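Local coordinates for protein phosphoserine phosphatase (Thermococcus onnurineus, PDB 4AP9) that probably hydrolyses L-phosphoserine to L-serine and phosphate with magnesium, the last step of serine biosynthesis, as a member of the haloacid dehalogenase superfamily, at residues 23-28 with 72-77; 66-71 with 124-129; 104-109 with 117-122. All coordinates share one frame; numbering follows the deposited sequence.

Contact 1: 23-28 with 72-77; sequences FEFWRE and LRTREK
Phe23 and Glu28, where the chain enters the helical insert that follows strand 11-15, pack against Thr74 and Lys77, where it leaves again; such an insert is the C1-type cap of haloacid dehalogenase phosphatases, so the contact pairs the cap's two connections to the core. The ring of Phe23 reaches from the first connection onto the second. CG of Phe23 stands anti to the backbone N (chi1 180°); the ring beyond it crosses the Thr74 side chain at about a right angle, Phe23 CZ 3.6 Å from Thr74 CB, while Thr74 O sits over one face toward the rim. The opposite face takes Phe25 N, again near the rim. Lys77 approaches the ring obliquely, its CB 3.6 Å from CD1 of Phe23, and the extended chain beyond then runs on to Glu28. There the two side chains meet tip to tip in a salt bridge, Lys77 NZ lying 3.0 Å from Glu28 OE1 on the syn side of the carboxylate but 34° out of its plane. The other oxygen, Glu28 OE2, pairs with Arg31, so the carboxylate joins two cations; their charge would probably keep it ionised. A bend at chi2 (70°) sets the carboxyl carbon toward Lys77 while Glu28 CG stays 3.9 Å from Thr74 CG2, the side chains sliding past each other. Thr74 OG1 bonds to Phe71 O one turn earlier and lies 4.2 Å from CD1 of Phe25, at that ring's edge. Backbone bonds fix both ends: Glu28 N to Glu24 O at 3.0 Å, with Glu24 at the N-cap, and Lys77 N to Thr74 O at 2.8 Å in the 3-10 turn. The contact thus joins the first turn of helix 25-33 to the 3-10 turn 74-77 after helix 68-73, with Val78 and Val108 closing round Phe23 and Met29 touching Thr74.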
loop_
_atom_site.group_PDB
_atom_site.type_symbol
_atom_site.label_atom_id
_atom_site.label_comp_id
_atom_site.label_asym_id
_atom_site.label_seq_id
_atom_site.Cartn_x
_atom_site.Cartn_y
_atom_site.Cartn_z
ATOM N N PHE A 23 -27.523 -4.920 -29.787
ATOM C CA PHE A 23 -28.724 -5.066 -28.961
ATOM C C PHE A 23 -28.637 -4.237 -27.680
ATOM O O PHE A 23 -27.635 -4.267 -26.961
ATOM C CB PHE A 23 -29.031 -6.530 -28.618
ATOM C CG PHE A 23 -30.259 -6.687 -27.765
ATOM C CD1 PHE A 23 -31.513 -6.410 -28.283
ATOM C CD2 PHE A 23 -30.155 -7.056 -26.430
ATOM C CE1 PHE A 23 -32.651 -6.526 -27.496
ATOM C CE2 PHE A 23 -31.291 -7.167 -25.634
ATOM C CZ PHE A 23 -32.537 -6.912 -26.174
ATOM N N GLU A 24 -29.699 -3.485 -27.412
ATOM C CA GLU A 24 -29.768 -2.640 -26.234
ATOM C C GLU A 24 -31.032 -2.948 -25.444
ATOM O O GLU A 24 -32.108 -2.450 -25.770
ATOM C CB GLU A 24 -29.742 -1.173 -26.647
ATOM C CG GLU A 24 -28.408 -0.778 -27.235
ATOM C CD GLU A 24 -28.346 0.687 -27.584
ATOM O OE1 GLU A 24 -28.134 1.505 -26.664
ATOM O OE2 GLU A 24 -28.520 1.006 -28.778
ATOM N N PHE A 25 -30.889 -3.772 -24.409
ATOM C CA PHE A 25 -32.037 -4.237 -23.616
ATOM C C PHE A 25 -33.039 -3.152 -23.214
ATOM O O PHE A 25 -34.253 -3.355 -23.294
ATOM C CB PHE A 25 -31.548 -4.963 -22.356
ATOM C CG PHE A 25 -32.656 -5.387 -21.435
ATOM C CD1 PHE A 25 -33.344 -6.566 -21.661
ATOM C CD2 PHE A 25 -32.996 -4.617 -20.331
ATOM C CE1 PHE A 25 -34.370 -6.968 -20.819
ATOM C CE2 PHE A 25 -34.027 -5.020 -19.475
ATOM C CZ PHE A 25 -34.710 -6.197 -19.724
ATOM N N TRP A 26 -32.558 -2.011 -22.727
ATOM C CA TRP A 26 -33.493 -0.986 -22.272
ATOM C C TRP A 26 -34.284 -0.304 -23.408
ATOM O O TRP A 26 -35.462 0.052 -23.227
ATOM C CB TRP A 26 -32.818 0.026 -21.319
ATOM C CG TRP A 26 -32.430 -0.606 -19.992
ATOM C CD1 TRP A 26 -31.159 -0.821 -19.521
ATOM C CD2 TRP A 26 -33.319 -1.146 -18.996
ATOM N NE1 TRP A 26 -31.206 -1.426 -18.282
ATOM C CE2 TRP A 26 -32.514 -1.650 -17.947
ATOM C CE3 TRP A 26 -34.708 -1.239 -18.888
ATOM C CZ2 TRP A 26 -33.059 -2.236 -16.801
ATOM C CZ3 TRP A 26 -35.251 -1.827 -17.745
ATOM C CH2 TRP A 26 -34.421 -2.321 -16.719
ATOM N N ARG A 27 -33.647 -0.134 -24.564
ATOM C CA ARG A 27 -34.341 0.396 -25.738
ATOM C C ARG A 27 -35.385 -0.617 -26.204
ATOM O O ARG A 27 -36.479 -0.247 -26.619
ATOM C CB ARG A 27 -33.360 0.708 -26.868
ATOM C CG ARG A 27 -32.341 1.768 -26.463
ATOM C CD ARG A 27 -31.487 2.244 -27.623
ATOM N NE ARG A 27 -30.407 3.111 -27.144
ATOM C CZ ARG A 27 -30.536 4.406 -26.869
ATOM N NH1 ARG A 27 -31.705 5.017 -27.025
ATOM N NH2 ARG A 27 -29.484 5.098 -26.438
ATOM N N GLU A 28 -35.055 -1.899 -26.110
ATOM C CA GLU A 28 -36.034 -2.940 -26.424
ATOM C C GLU A 28 -37.195 -2.954 -25.422
ATOM O O GLU A 28 -38.364 -3.117 -25.802
ATOM C CB GLU A 28 -35.353 -4.306 -26.503
ATOM C CG GLU A 28 -36.284 -5.467 -26.837
ATOM C CD GLU A 28 -36.804 -5.446 -28.270
ATOM O OE1 GLU A 28 -36.455 -4.520 -29.035
ATOM O OE2 GLU A 28 -37.562 -6.371 -28.625
ATOM N N LEU A 72 -37.112 -12.975 -21.461
ATOM C CA LEU A 72 -36.240 -13.922 -22.154
ATOM C C LEU A 72 -36.370 -13.918 -23.683
ATOM O O LEU A 72 -35.428 -14.262 -24.387
ATOM C CB LEU A 72 -36.429 -15.332 -21.591
ATOM C CG LEU A 72 -35.956 -15.461 -20.144
ATOM C CD1 LEU A 72 -36.285 -16.840 -19.586
ATOM C CD2 LEU A 72 -34.456 -15.179 -20.055
ATOM N N ARG A 73 -37.531 -13.520 -24.193
ATOM C CA ARG A 73 -37.726 -13.371 -25.634
ATOM C C ARG A 73 -36.639 -12.513 -26.286
ATOM O O ARG A 73 -36.302 -12.712 -27.443
ATOM C CB ARG A 73 -39.074 -12.719 -25.897
ATOM C CG ARG A 73 -39.828 -13.258 -27.089
ATOM C CD ARG A 73 -41.282 -13.586 -26.654
ATOM N NE ARG A 73 -42.255 -13.321 -27.714
ATOM C CZ ARG A 73 -43.394 -12.647 -27.550
ATOM N NH1 ARG A 73 -43.738 -12.191 -26.364
ATOM N NH2 ARG A 73 -44.199 -12.445 -28.593
ATOM N N THR A 74 -36.113 -11.543 -25.541
ATOM C CA THR A 74 -35.119 -10.622 -26.091
ATOM C C THR A 74 -33.807 -11.297 -26.480
ATOM O O THR A 74 -33.084 -10.794 -27.344
ATOM C CB THR A 74 -34.807 -9.465 -25.126
ATOM O OG1 THR A 74 -34.156 -9.977 -23.953
ATOM C CG2 THR A 74 -36.090 -8.745 -24.717
ATOM N N ARG A 75 -33.491 -12.432 -25.863
ATOM C CA ARG A 75 -32.240 -13.101 -26.203
ATOM C C ARG A 75 -32.247 -13.536 -27.676
ATOM O O ARG A 75 -31.198 -13.782 -28.270
ATOM C CB ARG A 75 -31.926 -14.267 -25.250
ATOM C CG ARG A 75 -32.952 -15.370 -25.233
ATOM C CD ARG A 75 -32.889 -16.206 -23.947
ATOM N NE ARG A 75 -31.805 -17.192 -23.942
ATOM C CZ ARG A 75 -31.759 -18.256 -24.748
ATOM N NH1 ARG A 75 -32.720 -18.463 -25.651
ATOM N NH2 ARG A 75 -30.743 -19.115 -24.667
ATOM N N GLU A 76 -33.431 -13.610 -28.268
ATOM C CA GLU A 76 -33.542 -13.859 -29.700
ATOM C C GLU A 76 -32.899 -12.751 -30.547
ATOM O O GLU A 76 -32.549 -12.969 -31.707
ATOM C CB GLU A 76 -35.007 -14.066 -30.079
ATOM C CG GLU A 76 -35.593 -15.323 -29.449
ATOM C CD GLU A 76 -37.079 -15.471 -29.678
ATOM O OE1 GLU A 76 -37.653 -14.649 -30.425
ATOM O OE2 GLU A 76 -37.669 -16.414 -29.104
ATOM N N LYS A 77 -32.742 -11.566 -29.965
ATOM C CA LYS A 77 -32.120 -10.447 -30.666
ATOM C C LYS A 77 -30.620 -10.365 -30.386
ATOM O O LYS A 77 -29.936 -9.460 -30.852
ATOM C CB LYS A 77 -32.796 -9.129 -30.285
ATOM C CG LYS A 77 -34.135 -8.905 -30.962
ATOM C CD LYS A 77 -34.570 -7.443 -30.863
ATOM C CE LYS A 77 -35.874 -7.195 -31.597
ATOM N NZ LYS A 77 -36.132 -5.728 -31.786
#

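Contact 2: 66-71 with 124-129; sequences IDEGTF and AIFEDG
Glu68 N, in the first turn of helix 68-73, donates to Gly129 O just beyond strand 118-127 (2.7 Å, N-H...O angle 158°), which brings the helix start onto the turn of a beta hairpin. Asp67, at the N-cap, accepts from Gly69 N through OD2 at 2.8 Å. Its other oxygen and Gly129 O are both acceptors, and a water donates to each, bridging them; Lys130 also makes a salt bridge to Asp67 OD1. Beside these polar groups lies Phe126. Glu68 stretches over one face of its ring, with CG 3.7 Å from the centroid in a CH-pi contact and the carboxylate stacked beyond it, the planes 10° apart. The ring's edge turns to Phe71 in a T-shaped pair, centroids 5.2 Å apart and planes at 85°, with Phe126 CZ above the face of Phe71 toward its rim. Farther along the strand Ala124 CB meets Phe71 CZ at 3.9 Å. Strand 130-135 completes the hairpin: Phe131 packs on Ile66, Ala124 and Phe71, while Met29 and Thr33 of helix 25-33 border Ile66.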
loop_
_atom_site.group_PDB
_atom_site.type_symbol
_atom_site.label_atom_id
_atom_site.label_comp_id
_atom_site.label_asym_id
_atom_site.label_seq_id
_atom_site.Cartn_x
_atom_site.Cartn_y
_atom_site.Cartn_z
ATOM N N ILE A 66 -42.965 -7.511 -15.300
ATOM C CA ILE A 66 -42.955 -8.021 -16.657
ATOM C C ILE A 66 -42.676 -9.529 -16.633
ATOM O O ILE A 66 -41.882 -10.010 -15.826
ATOM C CB ILE A 66 -41.950 -7.241 -17.547
ATOM C CG1 ILE A 66 -42.296 -7.412 -19.026
ATOM C CG2 ILE A 66 -40.515 -7.658 -17.268
ATOM C CD1 ILE A 66 -41.898 -6.222 -19.862
ATOM N N ASP A 67 -43.363 -10.284 -17.480
ATOM C CA ASP A 67 -43.237 -11.733 -17.442
ATOM C C ASP A 67 -41.834 -12.200 -17.818
ATOM O O ASP A 67 -41.198 -11.616 -18.686
ATOM C CB ASP A 67 -44.259 -12.389 -18.370
ATOM C CG ASP A 67 -44.330 -13.881 -18.170
ATOM O OD1 ASP A 67 -44.934 -14.299 -17.159
ATOM O OD2 ASP A 67 -43.764 -14.628 -19.000
ATOM N N GLU A 68 -41.362 -13.265 -17.177
ATOM C CA GLU A 68 -40.072 -13.852 -17.535
ATOM C C GLU A 68 -39.980 -14.218 -19.030
ATOM O O GLU A 68 -38.926 -14.086 -19.652
ATOM C CB GLU A 68 -39.794 -15.083 -16.670
ATOM C CG GLU A 68 -38.374 -15.599 -16.776
ATOM C CD GLU A 68 -38.056 -16.599 -15.680
ATOM O OE1 GLU A 68 -38.999 -17.004 -14.962
ATOM O OE2 GLU A 68 -36.870 -16.974 -15.533
ATOM N N GLY A 69 -41.081 -14.679 -19.616
ATOM C CA GLY A 69 -41.065 -15.036 -21.026
ATOM C C GLY A 69 -40.798 -13.844 -21.934
ATOM O O GLY A 69 -40.041 -13.951 -22.909
ATOM N N THR A 70 -41.417 -12.711 -21.613
ATOM C CA THR A 70 -41.230 -11.478 -22.373
ATOM C C THR A 70 -39.782 -11.041 -22.261
ATOM O O THR A 70 -39.162 -10.605 -23.234
ATOM C CB THR A 70 -42.123 -10.344 -21.827
ATOM O OG1 THR A 70 -43.496 -10.748 -21.868
ATOM C CG2 THR A 70 -41.942 -9.061 -22.630
ATOM N N PHE A 71 -39.258 -11.165 -21.046
ATOM C CA PHE A 71 -37.889 -10.802 -20.717
ATOM C C PHE A 71 -36.924 -11.660 -21.528
ATOM O O PHE A 71 -36.038 -11.146 -22.208
ATOM C CB PHE A 71 -37.672 -11.044 -19.215
ATOM C CG PHE A 71 -36.449 -10.380 -18.639
ATOM C CD1 PHE A 71 -35.237 -11.040 -18.603
ATOM C CD2 PHE A 71 -36.536 -9.116 -18.078
ATOM C CE1 PHE A 71 -34.118 -10.437 -18.059
ATOM C CE2 PHE A 71 -35.419 -8.511 -17.523
ATOM C CZ PHE A 71 -34.209 -9.181 -17.527
ATOM N N ALA A 124 -31.093 -11.080 -13.069
ATOM C CA ALA A 124 -32.465 -10.658 -12.817
ATOM C C ALA A 124 -33.110 -11.429 -11.667
ATOM O O ALA A 124 -32.746 -12.571 -11.382
ATOM C CB ALA A 124 -33.285 -10.826 -14.084
ATOM N N ILE A 125 -34.069 -10.791 -11.008
ATOM C CA ILE A 125 -34.802 -11.419 -9.923
ATOM C C ILE A 125 -36.220 -11.697 -10.403
ATOM O O ILE A 125 -36.946 -10.786 -10.779
ATOM C CB ILE A 125 -34.829 -10.516 -8.681
ATOM C CG1 ILE A 125 -33.401 -10.224 -8.213
ATOM C CG2 ILE A 125 -35.639 -11.162 -7.540
ATOM C CD1 ILE A 125 -33.305 -9.073 -7.253
ATOM N N PHE A 126 -36.594 -12.968 -10.415
ATOM C CA PHE A 126 -37.950 -13.348 -10.786
ATOM C C PHE A 126 -38.648 -13.997 -9.606
ATOM O O PHE A 126 -38.060 -14.810 -8.901
ATOM C CB PHE A 126 -37.945 -14.275 -12.000
ATOM C CG PHE A 126 -37.600 -13.575 -13.286
ATOM C CD1 PHE A 126 -38.543 -12.786 -13.925
ATOM C CD2 PHE A 126 -36.337 -13.678 -13.833
ATOM C CE1 PHE A 126 -38.240 -12.125 -15.099
ATOM C CE2 PHE A 126 -36.022 -13.014 -15.010
ATOM C CZ PHE A 126 -36.981 -12.237 -15.641
ATOM N N GLU A 127 -39.892 -13.601 -9.378
ATOM C CA GLU A 127 -40.722 -14.224 -8.354
ATOM C C GLU A 127 -42.026 -14.618 -9.019
ATOM O O GLU A 127 -42.721 -13.770 -9.575
ATOM C CB GLU A 127 -40.975 -13.250 -7.203
ATOM C CG GLU A 127 -39.714 -12.933 -6.392
ATOM C CD GLU A 127 -39.893 -11.776 -5.413
ATOM O OE1 GLU A 127 -41.047 -11.330 -5.196
ATOM O OE2 GLU A 127 -38.864 -11.310 -4.861
ATOM N N ASP A 128 -42.335 -15.910 -8.989
ATOM C CA ASP A 128 -43.528 -16.423 -9.654
ATOM C C ASP A 128 -43.582 -15.975 -11.107
ATOM O O ASP A 128 -44.638 -15.571 -11.607
ATOM C CB ASP A 128 -44.784 -15.974 -8.917
ATOM C CG ASP A 128 -44.866 -16.546 -7.516
ATOM O OD1 ASP A 128 -44.342 -17.667 -7.301
ATOM O OD2 ASP A 128 -45.441 -15.869 -6.634
ATOM N N GLY A 129 -42.427 -16.033 -11.766
ATOM C CA GLY A 129 -42.325 -15.789 -13.191
ATOM C C GLY A 129 -42.396 -14.331 -13.598
ATOM O O GLY A 129 -42.419 -14.027 -14.786
HETATM O O HOH W 1 -44.069 -16.346 -15.983
#

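Contact 3: 104-109 with 117-122; sequences SFEEVL and DEFMAN
Glu106 lays its side chain alongside Phe119 and Ala121: its CG is 3.4 Å from CE2 of Phe119 and 3.5 Å from CB of Ala121, and aliphatic chain and ring slide past each other in opposite directions. Beyond CG the chain is extended, chi2 -163°, which carries the carboxylate to the strand backbone. Ala121 N donates to Glu106 OE2 at 3.2 Å through the anti lone pair, and a water donates both to this oxygen and to Phe119 O. Leu109 adds its CB, 4.1 Å from Phe119 CZ. The backbone of Glu106 is held as well, its N bonded to Asn122 O at 2.9 Å, nearly along the C=O axis. With a weak Asn122 N to Ser104 O bond, this makes Phe105 and Asn122 a parallel bridge. In this Rossmann-like sheet, strands 97-102 and 118-127 run parallel, and the chain turns a corner at Ser104 just after Ser102, which by its place at the end of strand 97-102 probably corresponds to the superfamily's motif II serine or threonine. In the next shell, Arg137 and Arg123 form salt bridges to Glu106 OE2 and OE1, a grip that would probably stabilise the buried carboxylate's negative charge. Arg137 also bonds Ala121 O through its guanidinium and Asn122 OD1 through its backbone N, while Asn122 ND2 reaches Gly103 O. At the strand's start, Arg147 of a neighbouring subunit makes a salt bridge to Glu118.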
loop_
_atom_site.group_PDB
_atom_site.type_symbol
_atom_site.label_atom_id
_atom_site.label_comp_id
_atom_site.label_asym_id
_atom_site.label_seq_id
_atom_site.Cartn_x
_atom_site.Cartn_y
_atom_site.Cartn_z
ATOM N N SER A 104 -25.679 -5.228 -18.296
ATOM C CA SER A 104 -26.993 -5.788 -18.580
ATOM C C SER A 104 -27.070 -7.215 -18.041
ATOM O O SER A 104 -26.130 -7.698 -17.392
ATOM C CB SER A 104 -27.233 -5.921 -20.091
ATOM O OG SER A 104 -28.614 -6.175 -20.367
ATOM N N PHE A 105 -28.190 -7.877 -18.331
ATOM C CA PHE A 105 -28.517 -9.179 -17.747
ATOM C C PHE A 105 -27.882 -10.414 -18.382
ATOM O O PHE A 105 -27.938 -10.596 -19.598
ATOM C CB PHE A 105 -30.050 -9.300 -17.761
ATOM C CG PHE A 105 -30.751 -8.221 -16.981
ATOM C CD1 PHE A 105 -30.879 -8.311 -15.608
ATOM C CD2 PHE A 105 -31.282 -7.107 -17.620
ATOM C CE1 PHE A 105 -31.511 -7.326 -14.892
ATOM C CE2 PHE A 105 -31.921 -6.118 -16.900
ATOM C CZ PHE A 105 -32.031 -6.222 -15.537
ATOM N N GLU A 106 -27.271 -11.263 -17.559
ATOM C CA GLU A 106 -26.684 -12.508 -18.048
ATOM C C GLU A 106 -27.703 -13.363 -18.783
ATOM O O GLU A 106 -27.356 -14.092 -19.712
ATOM C CB GLU A 106 -26.091 -13.327 -16.895
ATOM C CG GLU A 106 -24.759 -12.769 -16.382
ATOM C CD GLU A 106 -23.976 -13.777 -15.554
ATOM O OE1 GLU A 106 -24.501 -14.893 -15.321
ATOM O OE2 GLU A 106 -22.827 -13.447 -15.149
ATOM N N GLU A 107 -28.959 -13.275 -18.349
ATOM C CA GLU A 107 -30.026 -14.116 -18.866
ATOM C C GLU A 107 -30.303 -13.764 -20.326
ATOM O O GLU A 107 -30.564 -14.640 -21.161
ATOM C CB GLU A 107 -31.286 -13.974 -17.993
ATOM C CG GLU A 107 -31.105 -14.432 -16.513
ATOM C CD GLU A 107 -30.632 -13.316 -15.556
ATOM O OE1 GLU A 107 -30.122 -12.277 -16.020
ATOM O OE2 GLU A 107 -30.805 -13.471 -14.326
ATOM N N VAL A 108 -30.215 -12.477 -20.628
ATOM C CA VAL A 108 -30.396 -11.990 -21.988
ATOM C C VAL A 108 -29.126 -12.145 -22.846
ATOM O O VAL A 108 -29.203 -12.390 -24.055
ATOM C CB VAL A 108 -30.843 -10.530 -21.958
ATOM C CG1 VAL A 108 -30.849 -9.939 -23.341
ATOM C CG2 VAL A 108 -32.226 -10.439 -21.343
ATOM N N LEU A 109 -27.964 -12.025 -22.218
ATOM C CA LEU A 109 -26.700 -12.098 -22.957
ATOM C C LEU A 109 -26.151 -13.521 -22.967
ATOM O O LEU A 109 -24.981 -13.757 -23.263
ATOM C CB LEU A 109 -25.678 -11.126 -22.369
ATOM C CG LEU A 109 -26.022 -9.648 -22.581
ATOM C CD1 LEU A 109 -24.999 -8.745 -21.885
ATOM C CD2 LEU A 109 -26.121 -9.315 -24.071
ATOM N N ASP A 117 -13.248 -16.563 -22.008
ATOM C CA ASP A 117 -12.684 -17.384 -20.950
ATOM C C ASP A 117 -13.395 -17.141 -19.622
ATOM O O ASP A 117 -13.536 -18.056 -18.805
ATOM C CB ASP A 117 -11.182 -17.118 -20.852
ATOM C CG ASP A 117 -10.446 -17.529 -22.121
ATOM O OD1 ASP A 117 -10.635 -18.686 -22.556
ATOM O OD2 ASP A 117 -9.716 -16.702 -22.710
ATOM N N GLU A 118 -13.828 -15.900 -19.402
ATOM C CA GLU A 118 -14.681 -15.561 -18.269
ATOM C C GLU A 118 -15.832 -14.662 -18.732
ATOM O O GLU A 118 -15.716 -13.930 -19.719
ATOM C CB GLU A 118 -13.898 -14.862 -17.149
ATOM C CG GLU A 118 -12.800 -15.715 -16.528
ATOM C CD GLU A 118 -12.278 -15.139 -15.220
ATOM O OE1 GLU A 118 -13.092 -14.749 -14.365
ATOM O OE2 GLU A 118 -11.043 -15.090 -15.036
ATOM N N PHE A 119 -16.938 -14.718 -18.017
ATOM C CA PHE A 119 -18.122 -13.944 -18.380
ATOM C C PHE A 119 -18.711 -13.351 -17.110
ATOM O O PHE A 119 -18.851 -14.048 -16.107
ATOM C CB PHE A 119 -19.128 -14.881 -19.066
ATOM C CG PHE A 119 -20.470 -14.252 -19.386
ATOM C CD1 PHE A 119 -20.616 -13.401 -20.471
ATOM C CD2 PHE A 119 -21.592 -14.552 -18.627
ATOM C CE1 PHE A 119 -21.866 -12.836 -20.775
ATOM C CE2 PHE A 119 -22.836 -13.995 -18.925
ATOM C CZ PHE A 119 -22.967 -13.132 -20.000
HETATM N N MSE A 120 -19.060 -12.067 -17.139
HETATM C CA MSE A 120 -19.707 -11.433 -15.992
HETATM C C MSE A 120 -20.717 -10.371 -16.399
HETATM O O MSE A 120 -20.390 -9.447 -17.141
HETATM C CB MSE A 120 -18.683 -10.759 -15.079
HETATM C CG MSE A 120 -19.313 -9.818 -14.043
HETATM SE SE MSE A 120 -20.216 -10.788 -12.608
HETATM C CE MSE A 120 -18.872 -12.145 -12.446
ATOM N N ALA A 121 -21.932 -10.489 -15.876
ATOM C CA ALA A 121 -22.922 -9.424 -16.007
ATOM C C ALA A 121 -23.838 -9.441 -14.791
ATOM O O ALA A 121 -23.681 -10.265 -13.886
ATOM C CB ALA A 121 -23.743 -9.590 -17.291
ATOM N N ASN A 122 -24.800 -8.531 -14.769
ATOM C CA ASN A 122 -25.759 -8.495 -13.673
ATOM C C ASN A 122 -26.804 -9.590 -13.871
ATOM O O ASN A 122 -26.762 -10.299 -14.864
ATOM C CB ASN A 122 -26.355 -7.096 -13.559
ATOM C CG ASN A 122 -25.356 -6.102 -12.985
ATOM O OD1 ASN A 122 -24.581 -6.452 -12.096
ATOM N ND2 ASN A 122 -25.345 -4.879 -13.504
HETATM O O HOH W 2 -20.957 -15.220 -14.995
#

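Contacts 1 and 2 share helix 68-73, their centres 14 Å apart, and meet where Phe25 CZ lies 3.3 Å from Phe71 CE2. Contacts 2 and 3 share strand 118-127; there Glu107 OE2 is 2.7 Å from Ala124 N, a probable hydrogen bond, and Phe105 turns edge-to-face with Phe71. Contact 3 reaches contact 1 through Val108, whose CG2 is 3.3 Å from Thr74 OG1, and through Phe105 against Phe25. The three thus surround a common aromatic cluster that joins helical cap, hairpin and sheet. 3-Pyridinium-1-ylpropane-1-sulfonate is bound at two sites: a copy lies about 6 Å from the Asn122 side chain, and a copy, probably that in the Arg31-Gly34 pocket, about 7 Å from that of Glu28.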